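Local coordinates for uncharacterized protein (Methanothermobacter thermautotrophicus, PDB 1L1S) that is of unknown function but belongs to the DsrE/DsrF-like family, whose members include proteins of sulfur metabolism, at residues F8-D13 against I37-Y42. Sequence-based numbering, arbitrary orientation.
Sequences FHIDED and IEVVAY
Over one face of the Tyr42 ring lies Asp11 CB, 3.7 Å above the plane and displaced toward the rim, a CH-pi contact. The His9 imidazole meets the same phenol obliquely, its plane turned 32° from the phenol ring, with His9 NE2 2.9 Å from Tyr42 OH. At the edge of the Phe8 ring, near its plane, stand Ile37 CG2 and the carbonyl O of Glu38, while Leu21, Asn24 and Leu28 of helix 15-31 also touch this phenyl. These groups belong to, or directly follow, two neighbouring parallel strands of the sheet, 4-10 and 35-41, joined through helix 15-31 as a beta-alpha-beta crossover. The pairing is evidenced by a ladder of backbone hydrogen bonds: Phe8 N to Glu38 O (2.7 Å), Val40 N to Phe8 O, Ile10 N to Val40 O, and Tyr42 N to Ile10 O, the longest at 3.2 Å. His9, still within its strand, has CG anti to the backbone N (chi1 166°), beside the carbonyl carbon, and the ring then comes near the phenol of Tyr42, just past the end of strand 35-41. Its ND1 is hydrogen-bonded to Tyr110 OH on strand 109-111, and NE2 donates to Asp11 OD1 from above the carboxylate plane (3.1 Å). An alanine in place of the histidine would probably leave the Tyr110 hydroxyl and Asp11 OD1 without these partners and open a gap beside the Tyr42 phenol. Leu20 of a second subunit packs on Asp11 and Tyr42. On the sheet face shared by Phe8, Ile10, Val39 and Ala41, Ile10 CG2 rests 3.5 Å from Ala41 CB.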
loop_
_atom_site.group_PDB
_atom_site.type_symbol
_atom_site.label_atom_id
_atom_site.label_comp_id
_atom_site.label_asym_id
_atom_site.label_seq_id
_atom_site.Cartn_x
_atom_site.Cartn_y
_atom_site.Cartn_z
ATOM N N PHE A 8 0.067 1.402 10.350
ATOM C CA PHE A 8 0.969 0.765 9.392
ATOM C C PHE A 8 0.503 -0.642 9.134
ATOM O O PHE A 8 -0.096 -1.279 9.997
ATOM C CB PHE A 8 2.401 0.708 9.897
ATOM C CG PHE A 8 3.112 2.024 9.855
ATOM C CD1 PHE A 8 2.891 2.975 10.834
ATOM C CD2 PHE A 8 4.024 2.301 8.836
ATOM C CE1 PHE A 8 3.575 4.198 10.808
ATOM C CE2 PHE A 8 4.716 3.514 8.794
ATOM C CZ PHE A 8 4.493 4.462 9.781
ATOM N N HIS A 9 0.799 -1.123 7.939
ATOM C CA HIS A 9 0.388 -2.449 7.512
ATOM C C HIS A 9 1.595 -3.222 7.028
ATOM O O HIS A 9 2.308 -2.768 6.145
ATOM C CB HIS A 9 -0.646 -2.276 6.391
ATOM C CG HIS A 9 -0.948 -3.512 5.603
ATOM N ND1 HIS A 9 -1.800 -3.495 4.519
ATOM C CD2 HIS A 9 -0.506 -4.788 5.712
ATOM C CE1 HIS A 9 -1.870 -4.704 3.992
ATOM N NE2 HIS A 9 -1.094 -5.508 4.696
ATOM N N ILE A 10 1.838 -4.375 7.634
ATOM C CA ILE A 10 2.934 -5.227 7.201
ATOM C C ILE A 10 2.454 -6.679 7.184
ATOM O O ILE A 10 1.860 -7.151 8.147
ATOM C CB ILE A 10 4.157 -5.069 8.114
ATOM C CG1 ILE A 10 5.337 -5.833 7.527
ATOM C CG2 ILE A 10 3.844 -5.534 9.536
ATOM C CD1 ILE A 10 6.611 -5.607 8.311
ATOM N N ASP A 11 2.672 -7.375 6.074
ATOM C CA ASP A 11 2.259 -8.768 5.981
ATOM C C ASP A 11 3.377 -9.695 5.493
ATOM O O ASP A 11 3.120 -10.811 5.044
ATOM C CB ASP A 11 1.005 -8.905 5.095
ATOM C CG ASP A 11 1.160 -8.234 3.724
ATOM O OD1 ASP A 11 0.121 -7.866 3.122
ATOM O OD2 ASP A 11 2.300 -8.080 3.239
ATOM N N GLU A 12 4.614 -9.227 5.592
ATOM C CA GLU A 12 5.784 -10.011 5.185
ATOM C C GLU A 12 6.771 -9.918 6.341
ATOM O O GLU A 12 6.626 -9.055 7.205
ATOM C CB GLU A 12 6.418 -9.417 3.914
ATOM C CG GLU A 12 5.410 -9.191 2.783
ATOM C CD GLU A 12 5.940 -8.311 1.648
ATOM O OE1 GLU A 12 6.615 -8.839 0.733
ATOM O OE2 GLU A 12 5.681 -7.084 1.675
ATOM N N ASP A 13 7.767 -10.796 6.375
ATOM C CA ASP A 13 8.745 -10.735 7.455
ATOM C C ASP A 13 10.187 -10.684 6.958
ATOM O O ASP A 13 11.122 -10.887 7.731
ATOM C CB ASP A 13 8.551 -11.903 8.432
ATOM C CG ASP A 13 8.853 -13.256 7.810
ATOM O OD1 ASP A 13 8.725 -13.403 6.578
ATOM O OD2 ASP A 13 9.200 -14.191 8.565
ATOM N N ILE A 37 0.279 6.092 16.721
ATOM C CA ILE A 37 0.634 5.054 15.764
ATOM C C ILE A 37 0.265 3.618 16.140
ATOM O O ILE A 37 0.498 3.185 17.268
ATOM C CB ILE A 37 2.151 5.019 15.514
ATOM C CG1 ILE A 37 2.687 6.409 15.158
ATOM C CG2 ILE A 37 2.460 4.024 14.398
ATOM C CD1 ILE A 37 4.206 6.409 14.882
ATOM N N GLU A 38 -0.262 2.879 15.162
ATOM C CA GLU A 38 -0.582 1.469 15.336
ATOM C C GLU A 38 0.045 0.692 14.197
ATOM O O GLU A 38 0.063 1.152 13.057
ATOM C CB GLU A 38 -2.088 1.218 15.339
ATOM C CG GLU A 38 -2.810 1.849 16.520
ATOM C CD GLU A 38 -4.234 1.340 16.667
ATOM O OE1 GLU A 38 -4.829 0.937 15.639
ATOM O OE2 GLU A 38 -4.753 1.355 17.806
ATOM N N VAL A 39 0.574 -0.483 14.512
ATOM C CA VAL A 39 1.196 -1.338 13.515
ATOM C C VAL A 39 0.433 -2.663 13.463
ATOM O O VAL A 39 0.431 -3.437 14.430
ATOM C CB VAL A 39 2.670 -1.621 13.853
ATOM C CG1 VAL A 39 3.270 -2.528 12.818
ATOM C CG2 VAL A 39 3.458 -0.326 13.916
ATOM N N VAL A 40 -0.213 -2.907 12.325
ATOM C CA VAL A 40 -0.984 -4.115 12.116
ATOM C C VAL A 40 -0.193 -5.087 11.254
ATOM O O VAL A 40 0.125 -4.803 10.092
ATOM C CB VAL A 40 -2.324 -3.816 11.410
ATOM C CG1 VAL A 40 -3.097 -5.124 11.180
ATOM C CG2 VAL A 40 -3.146 -2.849 12.241
ATOM N N ALA A 41 0.106 -6.242 11.832
ATOM C CA ALA A 41 0.871 -7.262 11.148
ATOM C C ALA A 41 0.061 -8.538 11.030
ATOM O O ALA A 41 -0.510 -9.007 12.022
ATOM C CB ALA A 41 2.149 -7.541 11.920
ATOM N N TYR A 42 -0.023 -9.090 9.824
ATOM C CA TYR A 42 -0.730 -10.350 9.651
ATOM C C TYR A 42 0.056 -11.231 8.684
ATOM O O TYR A 42 1.082 -10.804 8.160
ATOM C CB TYR A 42 -2.192 -10.130 9.222
ATOM C CG TYR A 42 -2.434 -9.400 7.917
ATOM C CD1 TYR A 42 -2.350 -10.068 6.692
ATOM C CD2 TYR A 42 -2.802 -8.055 7.909
ATOM C CE1 TYR A 42 -2.637 -9.412 5.487
ATOM C CE2 TYR A 42 -3.089 -7.386 6.707
ATOM C CZ TYR A 42 -3.004 -8.072 5.503
ATOM O OH TYR A 42 -3.282 -7.418 4.311
#